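PDB 1LJ8: mannitol dehydrogenase from Pseudomonas fluorescens, which probably catalyses the NAD-dependent interconversion of mannitol and fructose and binds NAD. Local coordinates for residues I296-G301 against D338-L343; F317-M322 against A366-L371; Y330-M335 against Y354-V359. One frame throughout, in Å; residues are numbered along the deposited sequence.

Interaction 1: residues I296-G301 against D338-L343; sequences IGLLNG and DVTPNL
In the mostly helical C-terminal domain, helix 289-313 packs against the place where helix 325-339 gives way to a short 3-10 segment, a largely apolar contact. On the first helix, which widens into a pi-type turn at 296-300 (Gly301 N to Ile296 O, 2.9 Å), Gly297 faces the other segment with bare backbone. Its CA lies 6.5 Å from Val339 CA, and its O rests 3.7 Å from Val339 CG2; a beta carbon here would press on Val339 CG1. Leu298 follows and carries the contact. With CG anti to its own carbonyl carbon (chi1 -65°), its forked end crosses obliquely over both partners, CD2 going to Val339 and CD1 to Leu343. The CD1 methyl meets Leu343 CD1 at 3.8 Å. An alanine at Leu298 would lose both methyls and would probably loosen the seat of Val339 and Leu343 against the helix. Val339 also touches Thr389 of helix 387-396, while Leu298 also touches Tyr354 and Leu358 of helix 351-362. The tightest point is Leu298 CD2 on Val339 CG1, 3.5 Å, closer than usual for two methyls.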
ATOM      1  N   ILE A 296       5.791   1.880  -9.107  1.00 11.46           N
ATOM      2  CA  ILE A 296       4.337   1.720  -9.224  1.00 12.08           C
ATOM      3  C   ILE A 296       3.976   1.145 -10.618  1.00 13.01           C
ATOM      4  O   ILE A 296       3.151   0.221 -10.746  1.00 12.55           O
ATOM      5  CB  ILE A 296       3.605   3.073  -9.044  1.00 12.94           C
ATOM      6  CG1 ILE A 296       3.780   3.600  -7.592  1.00 14.40           C
ATOM      7  CG2 ILE A 296       2.111   2.888  -9.381  1.00 14.52           C
ATOM      8  CD1 ILE A 296       3.055   2.759  -6.567  1.00 17.23           C
ATOM      9  N   GLY A 297       4.602   1.675 -11.668  1.00 11.96           N
ATOM     10  CA  GLY A 297       4.268   1.213 -13.019  1.00 11.95           C
ATOM     11  C   GLY A 297       4.643  -0.224 -13.318  1.00 11.55           C
ATOM     12  O   GLY A 297       3.889  -0.990 -13.942  1.00 12.48           O
ATOM     13  N   LEU A 298       5.833  -0.589 -12.877  1.00 11.44           N
ATOM     14  CA  LEU A 298       6.368  -1.920 -13.114  1.00 12.30           C
ATOM     15  C   LEU A 298       6.019  -2.951 -12.060  1.00 12.53           C
ATOM     16  O   LEU A 298       5.565  -4.038 -12.407  1.00 12.92           O
ATOM     17  CB  LEU A 298       7.919  -1.842 -13.259  1.00 11.47           C
ATOM     18  CG  LEU A 298       8.400  -1.047 -14.494  1.00 12.22           C
ATOM     19  CD1 LEU A 298       9.977  -0.920 -14.410  1.00 13.01           C
ATOM     20  CD2 LEU A 298       7.962  -1.779 -15.794  1.00 12.81           C
ATOM     21  N   LEU A 299       6.236  -2.645 -10.784  1.00 11.52           N
ATOM     22  CA  LEU A 299       5.958  -3.674  -9.768  1.00  9.65           C
ATOM     23  C   LEU A 299       4.463  -3.774  -9.517  1.00 10.71           C
ATOM     24  O   LEU A 299       3.855  -4.833  -9.727  1.00 10.69           O
ATOM     25  CB  LEU A 299       6.712  -3.363  -8.459  1.00 11.00           C
ATOM     26  CG  LEU A 299       6.763  -4.492  -7.417  1.00 13.04           C
ATOM     27  CD1 LEU A 299       7.896  -4.173  -6.395  1.00 12.62           C
ATOM     28  CD2 LEU A 299       5.380  -4.599  -6.676  1.00 14.26           C
ATOM     29  N   ASN A 300       3.830  -2.666  -9.119  1.00 11.73           N
ATOM     30  CA  ASN A 300       2.393  -2.770  -8.844  1.00 11.22           C
ATOM     31  C   ASN A 300       1.579  -3.024 -10.095  1.00 10.27           C
ATOM     32  O   ASN A 300       0.588  -3.735 -10.054  1.00 10.61           O
ATOM     33  CB  ASN A 300       1.935  -1.518  -8.091  1.00 11.35           C
ATOM     34  CG  ASN A 300       2.677  -1.373  -6.754  1.00 12.09           C
ATOM     35  OD1 ASN A 300       3.640  -0.609  -6.632  1.00 12.71           O
ATOM     36  ND2 ASN A 300       2.245  -2.125  -5.751  1.00 13.21           N
ATOM     37  N   GLY A 301       1.976  -2.419 -11.216  1.00 10.17           N
ATOM     38  CA  GLY A 301       1.282  -2.678 -12.449  1.00 10.50           C
ATOM     39  C   GLY A 301       1.363  -4.164 -12.782  1.00 10.72           C
ATOM     40  O   GLY A 301       0.363  -4.743 -13.196  1.00 10.92           O
ATOM     41  N   ASP A 338       4.746  -2.119 -22.802  1.00 15.27           N
ATOM     42  CA  ASP A 338       3.724  -1.137 -22.453  1.00 14.26           C
ATOM     43  C   ASP A 338       4.169  -0.096 -21.454  1.00 14.58           C
ATOM     44  O   ASP A 338       3.937   1.095 -21.672  1.00 15.92           O
ATOM     45  CB  ASP A 338       2.444  -1.853 -21.945  1.00 16.56           C
ATOM     46  CG  ASP A 338       1.862  -2.837 -22.987  1.00 20.89           C
ATOM     47  OD1 ASP A 338       2.023  -2.550 -24.205  1.00 21.07           O
ATOM     48  OD2 ASP A 338       1.245  -3.875 -22.603  1.00 20.09           O
ATOM     49  N   VAL A 339       4.828  -0.531 -20.382  1.00 13.06           N
ATOM     50  CA  VAL A 339       5.237   0.418 -19.347  1.00 12.89           C
ATOM     51  C   VAL A 339       6.583   1.103 -19.573  1.00 14.62           C
ATOM     52  O   VAL A 339       6.683   2.314 -19.458  1.00 14.80           O
ATOM     53  CB  VAL A 339       5.272  -0.307 -17.923  1.00 14.21           C
ATOM     54  CG1 VAL A 339       5.741   0.686 -16.826  1.00 14.31           C
ATOM     55  CG2 VAL A 339       3.852  -0.905 -17.610  1.00 13.43           C
ATOM     56  N   THR A 340       7.613   0.320 -19.886  1.00 14.95           N
ATOM     57  CA  THR A 340       8.962   0.877 -20.007  1.00 15.80           C
ATOM     58  C   THR A 340       9.114   2.118 -20.859  1.00 16.35           C
ATOM     59  O   THR A 340       9.737   3.100 -20.419  1.00 15.60           O
ATOM     60  CB  THR A 340       9.985  -0.245 -20.441  1.00 18.03           C
ATOM     61  OG1 THR A 340      10.099  -1.211 -19.380  1.00 16.43           O
ATOM     62  CG2 THR A 340      11.371   0.357 -20.679  1.00 17.94           C
ATOM     63  N   PRO A 341       8.531   2.133 -22.065  1.00 16.72           N
ATOM     64  CA  PRO A 341       8.673   3.336 -22.915  1.00 17.71           C
ATOM     65  C   PRO A 341       8.072   4.599 -22.308  1.00 18.05           C
ATOM     66  O   PRO A 341       8.321   5.715 -22.797  1.00 18.09           O
ATOM     67  CB  PRO A 341       7.911   2.971 -24.201  1.00 18.25           C
ATOM     68  CG  PRO A 341       7.927   1.458 -24.252  1.00 19.38           C
ATOM     69  CD  PRO A 341       7.726   1.092 -22.746  1.00 18.50           C
ATOM     70  N   ASN A 342       7.240   4.442 -21.285  1.00 15.29           N
ATOM     71  CA  ASN A 342       6.563   5.602 -20.698  1.00 16.43           C
ATOM     72  C   ASN A 342       7.319   6.215 -19.513  1.00 16.19           C
ATOM     73  O   ASN A 342       6.941   7.295 -19.013  1.00 18.84           O
ATOM     74  CB  ASN A 342       5.169   5.209 -20.143  1.00 16.86           C
ATOM     75  CG  ASN A 342       4.321   4.405 -21.123  1.00 17.60           C
ATOM     76  OD1 ASN A 342       4.591   4.379 -22.319  1.00 18.81           O
ATOM     77  ND2 ASN A 342       3.276   3.743 -20.601  1.00 15.84           N
ATOM     78  N   LEU A 343       8.344   5.526 -19.047  1.00 15.56           N
ATOM     79  CA  LEU A 343       9.054   5.945 -17.833  1.00 15.29           C
ATOM     80  C   LEU A 343      10.042   7.078 -17.969  1.00 18.78           C
ATOM     81  O   LEU A 343      10.810   7.132 -18.932  1.00 17.21           O
ATOM     82  CB  LEU A 343       9.778   4.725 -17.216  1.00 15.59           C
ATOM     83  CG  LEU A 343       8.833   3.568 -16.852  1.00 15.00           C
ATOM     84  CD1 LEU A 343       9.632   2.351 -16.308  1.00 15.99           C
ATOM     85  CD2 LEU A 343       7.837   4.082 -15.761  1.00 15.67           C
TER

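Interaction 2: residues F317-M322 against A366-L371; sequences FVHETM and AIADQL
Two extended backbones of the C-terminal domain come together just before helices 318-322 and 371-375, Phe317 and Gln370 forming a single beta bridge with CA atoms 4.6 Å apart, each at an N-cap position. Across it Val318 N donates to Asp369 O at 2.9 Å, the donor lying nearly on the C=O axis (C=O...N 163°). The same oxygen receives a CA-H...O contact from Phe317, whose own N bonds to Glu320 OE1. Phe317 sets off away from the other segment, with CG anti to the carbonyl carbon, yet its CD2 is 3.8 Å from Ala368 CB, and Ala368 O lies at the ring edge, near its plane. Leu371 sends CD2 obliquely across to Val318 CG2 (3.7 Å) and CD1 tip to tip to Thr321 CG2. Thr321 holds OG1 in the crowded position between N and carbonyl carbon (chi1 70°), which lets it bond back to Val318 O on a lone pair and turns its methyl to Leu371. A water in the plane of the His319 ring is bound by His319 ND1 and accepts from His319 N and from Asp369 N, tying the first helical turn to the loop. Asp369 salt-bridges Arg373, and its side chain is about 6 Å from the bound NAD. Helix 289-313 meets the contact, with Leu371 on Thr307 and Phe311, while Val318 leans on Phe362 of helix 351-362 and on Val374 of helix 371-375.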
ATOM      1  N   PHE A 317      -1.293 -17.888  -4.863  1.00 15.74           N
ATOM      2  CA  PHE A 317      -0.084 -17.166  -4.420  1.00 15.49           C
ATOM      3  C   PHE A 317       0.653 -16.584  -5.589  1.00 16.33           C
ATOM      4  O   PHE A 317       0.589 -17.129  -6.704  1.00 16.07           O
ATOM      5  CB  PHE A 317       0.878 -18.096  -3.674  1.00 17.53           C
ATOM      6  CG  PHE A 317       0.273 -18.646  -2.443  1.00 20.41           C
ATOM      7  CD1 PHE A 317      -0.441 -19.854  -2.483  1.00 22.20           C
ATOM      8  CD2 PHE A 317       0.338 -17.929  -1.253  1.00 22.24           C
ATOM      9  CE1 PHE A 317      -1.079 -20.343  -1.350  1.00 23.88           C
ATOM     10  CE2 PHE A 317      -0.296 -18.403  -0.113  1.00 22.61           C
ATOM     11  CZ  PHE A 317      -1.007 -19.613  -0.156  1.00 22.96           C
ATOM     12  N   VAL A 318       1.361 -15.491  -5.339  1.00 14.50           N
ATOM     13  CA  VAL A 318       2.121 -14.840  -6.393  1.00 15.08           C
ATOM     14  C   VAL A 318       3.180 -15.772  -7.002  1.00 15.45           C
ATOM     15  O   VAL A 318       3.339 -15.797  -8.228  1.00 15.74           O
ATOM     16  CB  VAL A 318       2.812 -13.547  -5.857  1.00 12.92           C
ATOM     17  CG1 VAL A 318       3.687 -12.921  -6.935  1.00 13.49           C
ATOM     18  CG2 VAL A 318       1.702 -12.544  -5.427  1.00 11.68           C
ATOM     19  N   HIS A 319       3.871 -16.560  -6.181  1.00 15.34           N
ATOM     20  CA  HIS A 319       4.902 -17.433  -6.751  1.00 17.70           C
ATOM     21  C   HIS A 319       4.343 -18.489  -7.681  1.00 17.72           C
ATOM     22  O   HIS A 319       5.066 -18.957  -8.563  1.00 17.55           O
ATOM     23  CB  HIS A 319       5.762 -18.114  -5.668  1.00 16.15           C
ATOM     24  CG  HIS A 319       5.008 -19.063  -4.786  1.00 19.95           C
ATOM     25  ND1 HIS A 319       4.337 -18.661  -3.646  1.00 19.95           N
ATOM     26  CD2 HIS A 319       4.888 -20.413  -4.834  1.00 20.51           C
ATOM     27  CE1 HIS A 319       3.839 -19.720  -3.030  1.00 21.56           C
ATOM     28  NE2 HIS A 319       4.164 -20.796  -3.728  1.00 20.86           N
ATOM     29  N   GLU A 320       3.074 -18.853  -7.499  1.00 16.95           N
ATOM     30  CA  GLU A 320       2.433 -19.853  -8.379  1.00 18.80           C
ATOM     31  C   GLU A 320       2.300 -19.285  -9.773  1.00 19.99           C
ATOM     32  O   GLU A 320       2.509 -20.006 -10.747  1.00 19.45           O
ATOM     33  CB  GLU A 320       1.063 -20.232  -7.880  1.00 17.93           C
ATOM     34  CG  GLU A 320       1.192 -21.053  -6.608  1.00 21.30           C
ATOM     35  CD  GLU A 320      -0.109 -21.387  -5.988  1.00 20.61           C
ATOM     36  OE1 GLU A 320      -1.121 -20.706  -6.235  1.00 20.92           O
ATOM     37  OE2 GLU A 320      -0.121 -22.350  -5.193  1.00 25.80           O
ATOM     38  N   THR A 321       1.937 -18.005  -9.882  1.00 17.64           N
ATOM     39  CA  THR A 321       1.853 -17.412 -11.215  1.00 17.76           C
ATOM     40  C   THR A 321       3.245 -17.358 -11.834  1.00 19.26           C
ATOM     41  O   THR A 321       3.391 -17.510 -13.044  1.00 20.03           O
ATOM     42  CB  THR A 321       1.273 -15.959 -11.221  1.00 17.17           C
ATOM     43  OG1 THR A 321       2.215 -15.035 -10.615  1.00 15.93           O
ATOM     44  CG2 THR A 321      -0.093 -15.941 -10.519  1.00 16.77           C
HETATM   45  N   MSE A 322       4.290 -17.183 -11.020  1.00 18.03           N
HETATM   46  CA  MSE A 322       5.622 -17.125 -11.573  1.00 18.88           C
HETATM   47  C   MSE A 322       6.113 -18.510 -11.985  1.00 18.88           C
HETATM   48  O   MSE A 322       7.134 -18.584 -12.701  1.00 21.06           O
HETATM   49  CB  MSE A 322       6.619 -16.501 -10.587  1.00 17.35           C
HETATM   50  CG  MSE A 322       6.354 -15.035 -10.295  1.00 18.61           C
HETATM   51 SE   MSE A 322       6.580 -13.859 -11.903  1.00 29.07          SE
HETATM   52  CE  MSE A 322       4.876 -13.875 -12.389  1.00 20.60           C
ATOM     53  N   ALA A 366       9.133 -19.018  -0.797  1.00 19.74           N
ATOM     54  CA  ALA A 366       8.963 -19.101   0.652  1.00 19.81           C
ATOM     55  C   ALA A 366       7.997 -18.075   1.231  1.00 19.58           C
ATOM     56  O   ALA A 366       7.317 -18.363   2.204  1.00 19.39           O
ATOM     57  CB  ALA A 366      10.302 -18.938   1.308  1.00 20.59           C
ATOM     58  N   ILE A 367       7.947 -16.889   0.619  1.00 17.99           N
ATOM     59  CA  ILE A 367       7.111 -15.789   1.139  1.00 18.47           C
ATOM     60  C   ILE A 367       5.615 -16.054   1.099  1.00 17.05           C
ATOM     61  O   ILE A 367       4.858 -15.578   1.956  1.00 18.02           O
ATOM     62  CB  ILE A 367       7.486 -14.456   0.402  1.00 18.16           C
ATOM     63  CG1 ILE A 367       6.935 -13.190   1.116  1.00 19.34           C
ATOM     64  CG2 ILE A 367       6.969 -14.531  -1.027  1.00 17.34           C
ATOM     65  CD1 ILE A 367       7.361 -13.040   2.577  1.00 19.08           C
ATOM     66  N   ALA A 368       5.150 -16.787   0.103  1.00 17.40           N
ATOM     67  CA  ALA A 368       3.738 -17.111   0.015  1.00 15.72           C
ATOM     68  C   ALA A 368       2.802 -15.880   0.118  1.00 15.84           C
ATOM     69  O   ALA A 368       1.900 -15.789   0.961  1.00 17.12           O
ATOM     70  CB  ALA A 368       3.376 -18.184   1.090  1.00 17.43           C
ATOM     71  N   ASP A 369       3.012 -14.945  -0.796  1.00 14.89           N
ATOM     72  CA  ASP A 369       2.195 -13.740  -0.848  1.00 13.09           C
ATOM     73  C   ASP A 369       0.879 -14.064  -1.543  1.00 13.29           C
ATOM     74  O   ASP A 369       0.836 -14.653  -2.628  1.00 13.73           O
ATOM     75  CB  ASP A 369       2.973 -12.638  -1.584  1.00 12.77           C
ATOM     76  CG  ASP A 369       2.261 -11.293  -1.515  1.00 14.39           C
ATOM     77  OD1 ASP A 369       1.402 -11.179  -0.629  1.00 13.04           O
ATOM     78  OD2 ASP A 369       2.567 -10.393  -2.335  1.00 13.10           O
ATOM     79  N   GLN A 370      -0.208 -13.690  -0.911  1.00 13.22           N
ATOM     80  CA  GLN A 370      -1.530 -14.065  -1.388  1.00 14.96           C
ATOM     81  C   GLN A 370      -2.145 -13.291  -2.530  1.00 14.99           C
ATOM     82  O   GLN A 370      -2.202 -12.074  -2.469  1.00 11.94           O
ATOM     83  CB  GLN A 370      -2.526 -14.004  -0.222  1.00 16.29           C
ATOM     84  CG  GLN A 370      -2.036 -14.723   1.032  1.00 15.52           C
ATOM     85  CD  GLN A 370      -1.339 -13.773   2.020  1.00 16.08           C
ATOM     86  OE1 GLN A 370      -1.109 -12.597   1.736  1.00 14.06           O
ATOM     87  NE2 GLN A 370      -1.008 -14.311   3.209  1.00 16.64           N
ATOM     88  N   LEU A 371      -2.621 -13.991  -3.565  1.00 12.44           N
ATOM     89  CA  LEU A 371      -3.298 -13.290  -4.619  1.00 12.36           C
ATOM     90  C   LEU A 371      -4.540 -12.592  -4.044  1.00 11.93           C
ATOM     91  O   LEU A 371      -4.939 -11.538  -4.547  1.00 13.23           O
ATOM     92  CB  LEU A 371      -3.692 -14.228  -5.804  1.00 12.90           C
ATOM     93  CG  LEU A 371      -2.484 -14.800  -6.574  1.00 11.84           C
ATOM     94  CD1 LEU A 371      -3.033 -15.517  -7.835  1.00 11.70           C
ATOM     95  CD2 LEU A 371      -1.462 -13.666  -6.950  1.00 12.37           C
TER
HETATM   96  O   HOH W   1       4.128 -15.865  -3.329  1.00 14.90           O

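Interaction 3: residues Y330-M335 against Y354-V359; sequences YMRAYM and YKQTLV
Met331 stretches straight out with CG anti to the backbone N, whereas Met335, its CG anti to the carbonyl carbon, bends at chi3 and folds its methyl back against the facing helix. Both are selenomethionines. On the other helix Gln356 leaves the backbone pointing away, and the bend at its chi2 (59°) swings the amide round to meet Arg332, whose chain runs extended from CG to NE. Arg332 then grips a single atom end-on: NH2 reaches Gln356 OE1 at 3.0 Å, on a lone pair in the carbonyl plane, and NH1 reaches the same OE1 at 3.1 Å from above that plane. The two flat groups are tilted 36° apart, and Val359 CG2 lies over one guanidinium face, offset toward its rim. Beside this polar clasp the apolar core is selenium and methyl: Met331 CE crosses at about a right angle onto Leu358 CB (3.8 Å), while Met335 SE sits 4.0 Å from Leu358 CD1. Met335 and the aliphatic part of Lys355 slide past each other in opposite directions, Met335 CE to Lys355 CB 3.8 Å. The Lys355 chain, bent at chi3, ends in a salt bridge with Asp336. The helices 325-339 and 351-362 run nearly antiparallel (152°), their local axes 11.3 Å apart. Helix 289-313 backs the pair, its Ser302 touching both Met331 and Met335, and Tyr330 touches helices 401-413 and 463-488.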
ATOM      1  N   TYR A 330       3.808 -13.022 -20.158  1.00 15.80           N
ATOM      2  CA  TYR A 330       2.850 -11.903 -20.193  1.00 15.99           C
ATOM      3  C   TYR A 330       3.347 -10.701 -19.368  1.00 14.39           C
ATOM      4  O   TYR A 330       3.305  -9.554 -19.848  1.00 13.71           O
ATOM      5  CB  TYR A 330       1.489 -12.402 -19.678  1.00 15.00           C
ATOM      6  CG  TYR A 330       0.428 -11.322 -19.500  1.00 13.99           C
ATOM      7  CD1 TYR A 330      -0.035 -10.563 -20.578  1.00 15.72           C
ATOM      8  CD2 TYR A 330      -0.129 -11.098 -18.246  1.00 13.80           C
ATOM      9  CE1 TYR A 330      -1.042  -9.603 -20.396  1.00 14.62           C
ATOM     10  CE2 TYR A 330      -1.127 -10.151 -18.045  1.00 13.54           C
ATOM     11  CZ  TYR A 330      -1.582  -9.410 -19.124  1.00 14.89           C
ATOM     12  OH  TYR A 330      -2.600  -8.483 -18.946  1.00 13.64           O
HETATM   13  N   MSE A 331       3.812 -10.943 -18.135  1.00 14.68           N
HETATM   14  CA  MSE A 331       4.362  -9.841 -17.301  1.00 13.96           C
HETATM   15  C   MSE A 331       5.546  -9.149 -17.999  1.00 15.02           C
HETATM   16  O   MSE A 331       5.649  -7.909 -18.022  1.00 13.98           O
HETATM   17  CB  MSE A 331       4.858 -10.388 -15.947  1.00 14.18           C
HETATM   18  CG  MSE A 331       5.746  -9.406 -15.125  1.00 13.21           C
HETATM   19 SE   MSE A 331       6.120 -10.327 -13.400  1.00 23.64          SE
HETATM   20  CE  MSE A 331       7.384  -9.017 -12.667  1.00 14.73           C
ATOM     21  N   ARG A 332       6.448  -9.947 -18.577  1.00 14.19           N
ATOM     22  CA  ARG A 332       7.591  -9.339 -19.259  1.00 15.33           C
ATOM     23  C   ARG A 332       7.149  -8.497 -20.449  1.00 14.80           C
ATOM     24  O   ARG A 332       7.686  -7.406 -20.685  1.00 15.19           O
ATOM     25  CB  ARG A 332       8.585 -10.415 -19.730  1.00 17.30           C
ATOM     26  CG  ARG A 332       9.355 -11.098 -18.637  1.00 20.24           C
ATOM     27  CD  ARG A 332      10.497 -11.895 -19.267  1.00 25.99           C
ATOM     28  NE  ARG A 332      11.190 -12.770 -18.315  1.00 30.32           N
ATOM     29  CZ  ARG A 332      12.158 -12.388 -17.477  1.00 32.33           C
ATOM     30  NH1 ARG A 332      12.571 -11.125 -17.438  1.00 34.63           N
ATOM     31  NH2 ARG A 332      12.739 -13.295 -16.697  1.00 32.15           N
ATOM     32  N   ALA A 333       6.159  -8.984 -21.191  1.00 13.60           N
ATOM     33  CA  ALA A 333       5.681  -8.214 -22.351  1.00 15.50           C
ATOM     34  C   ALA A 333       5.022  -6.907 -21.871  1.00 15.31           C
ATOM     35  O   ALA A 333       5.224  -5.842 -22.440  1.00 14.60           O
ATOM     36  CB  ALA A 333       4.675  -9.041 -23.157  1.00 15.65           C
ATOM     37  N   TYR A 334       4.199  -7.002 -20.826  1.00 14.03           N
ATOM     38  CA  TYR A 334       3.561  -5.810 -20.288  1.00 14.64           C
ATOM     39  C   TYR A 334       4.621  -4.805 -19.813  1.00 12.65           C
ATOM     40  O   TYR A 334       4.555  -3.593 -20.158  1.00 13.58           O
ATOM     41  CB  TYR A 334       2.613  -6.197 -19.123  1.00 13.44           C
ATOM     42  CG  TYR A 334       1.958  -5.018 -18.459  1.00 13.78           C
ATOM     43  CD1 TYR A 334       0.899  -4.353 -19.074  1.00 12.53           C
ATOM     44  CD2 TYR A 334       2.385  -4.566 -17.205  1.00 11.39           C
ATOM     45  CE1 TYR A 334       0.284  -3.269 -18.478  1.00 13.93           C
ATOM     46  CE2 TYR A 334       1.735  -3.473 -16.575  1.00 10.45           C
ATOM     47  CZ  TYR A 334       0.689  -2.838 -17.234  1.00 12.43           C
ATOM     48  OH  TYR A 334       0.021  -1.757 -16.700  1.00 12.35           O
HETATM   49  N   MSE A 335       5.614  -5.276 -19.039  1.00 14.33           N
HETATM   50  CA  MSE A 335       6.678  -4.386 -18.520  1.00 12.89           C
HETATM   51  C   MSE A 335       7.538  -3.802 -19.669  1.00 15.39           C
HETATM   52  O   MSE A 335       7.808  -2.599 -19.716  1.00 13.97           O
HETATM   53  CB  MSE A 335       7.631  -5.138 -17.576  1.00 15.19           C
HETATM   54  CG  MSE A 335       6.994  -5.494 -16.260  1.00 12.03           C
HETATM   55 SE   MSE A 335       8.343  -6.021 -14.952  1.00 23.79          SE
HETATM   56  CE  MSE A 335       9.121  -7.544 -15.873  1.00 16.81           C
ATOM     57  N   TYR A 354      16.486  -3.966 -13.240  1.00 16.56           N
ATOM     58  CA  TYR A 354      15.398  -3.771 -12.252  1.00 16.38           C
ATOM     59  C   TYR A 354      14.201  -4.688 -12.561  1.00 16.96           C
ATOM     60  O   TYR A 354      13.665  -5.353 -11.664  1.00 16.78           O
ATOM     61  CB  TYR A 354      14.960  -2.310 -12.255  1.00 17.23           C
ATOM     62  CG  TYR A 354      13.806  -2.031 -11.294  1.00 17.95           C
ATOM     63  CD1 TYR A 354      14.019  -1.953  -9.917  1.00 19.33           C
ATOM     64  CD2 TYR A 354      12.517  -1.860 -11.779  1.00 18.05           C
ATOM     65  CE1 TYR A 354      12.947  -1.703  -9.029  1.00 19.95           C
ATOM     66  CE2 TYR A 354      11.426  -1.619 -10.906  1.00 17.14           C
ATOM     67  CZ  TYR A 354      11.655  -1.541  -9.553  1.00 19.50           C
ATOM     68  OH  TYR A 354      10.576  -1.281  -8.727  1.00 20.94           O
ATOM     69  N   LYS A 355      13.780  -4.747 -13.827  1.00 17.12           N
ATOM     70  CA  LYS A 355      12.659  -5.611 -14.193  1.00 17.21           C
ATOM     71  C   LYS A 355      12.983  -7.078 -13.897  1.00 17.04           C
ATOM     72  O   LYS A 355      12.124  -7.837 -13.453  1.00 14.63           O
ATOM     73  CB  LYS A 355      12.258  -5.412 -15.673  1.00 17.48           C
ATOM     74  CG  LYS A 355      11.616  -4.052 -15.937  1.00 16.25           C
ATOM     75  CD  LYS A 355      11.275  -3.877 -17.430  1.00 16.59           C
ATOM     76  CE  LYS A 355      12.533  -3.525 -18.278  1.00 16.40           C
ATOM     77  NZ  LYS A 355      12.117  -3.396 -19.692  1.00 16.32           N
ATOM     78  N   GLN A 356      14.230  -7.498 -14.119  1.00 15.90           N
ATOM     79  CA  GLN A 356      14.574  -8.862 -13.752  1.00 16.49           C
ATOM     80  C   GLN A 356      14.471  -9.072 -12.221  1.00 16.41           C
ATOM     81  O   GLN A 356      14.004 -10.120 -11.781  1.00 16.84           O
ATOM     82  CB  GLN A 356      16.000  -9.245 -14.239  1.00 19.35           C
ATOM     83  CG  GLN A 356      16.368 -10.726 -13.909  1.00 19.55           C
ATOM     84  CD  GLN A 356      15.420 -11.765 -14.508  1.00 22.44           C
ATOM     85  OE1 GLN A 356      15.099 -11.699 -15.688  1.00 26.27           O
ATOM     86  NE2 GLN A 356      14.957 -12.714 -13.697  1.00 21.15           N
ATOM     87  N   THR A 357      14.865  -8.086 -11.418  1.00 15.81           N
ATOM     88  CA  THR A 357      14.742  -8.292  -9.976  1.00 17.65           C
ATOM     89  C   THR A 357      13.254  -8.416  -9.578  1.00 16.29           C
ATOM     90  O   THR A 357      12.949  -9.099  -8.606  1.00 16.00           O
ATOM     91  CB  THR A 357      15.433  -7.192  -9.156  1.00 17.62           C
ATOM     92  OG1 THR A 357      14.795  -5.926  -9.379  1.00 21.49           O
ATOM     93  CG2 THR A 357      16.931  -7.097  -9.524  1.00 17.86           C
ATOM     94  N   LEU A 358      12.326  -7.803 -10.335  1.00 16.10           N
ATOM     95  CA  LEU A 358      10.902  -7.951  -9.978  1.00 15.44           C
ATOM     96  C   LEU A 358      10.492  -9.385 -10.238  1.00 15.30           C
ATOM     97  O   LEU A 358       9.771 -10.007  -9.438  1.00 14.78           O
ATOM     98  CB  LEU A 358      10.017  -6.967 -10.780  1.00 12.63           C
ATOM     99  CG  LEU A 358      10.351  -5.494 -10.501  1.00 14.93           C
ATOM    100  CD1 LEU A 358       9.401  -4.631 -11.328  1.00 12.86           C
ATOM    101  CD2 LEU A 358      10.234  -5.146  -9.016  1.00 15.71           C
ATOM    102  N   VAL A 359      10.950  -9.944 -11.355  1.00 15.42           N
ATOM    103  CA  VAL A 359      10.623 -11.324 -11.637  1.00 15.58           C
ATOM    104  C   VAL A 359      11.194 -12.199 -10.514  1.00 15.28           C
ATOM    105  O   VAL A 359      10.507 -13.082 -10.010  1.00 15.83           O
ATOM    106  CB  VAL A 359      11.182 -11.770 -13.014  1.00 17.17           C
ATOM    107  CG1 VAL A 359      11.002 -13.282 -13.203  1.00 18.34           C
ATOM    108  CG2 VAL A 359      10.450 -11.010 -14.094  1.00 18.75           C
TER

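How the interactions relate
All three contacts lie within the C-terminal domain and knit together the helices following 289. Along the chain the segments run 296-301, 317-322, 330-335, 338-343, 354-359, 366-371: interaction 3 is nested inside the loop closed by interaction 2, and interaction 1 crosses both. Interactions 1 and 3 share helix 325-339, their centres 9 Å apart; Thr340 bonds to Met335 and Lys355, and Leu299 packs on Leu358. Interaction 2 lies about 15 Å from interaction 3, centre to centre, with Met322 SE and Met331 SE in contact, and 21 Å from interaction 1. Together they join helices 289-313, 325-339 and 351-362, with side chains of the three contacts about 6 to 13 Å from the bound NAD.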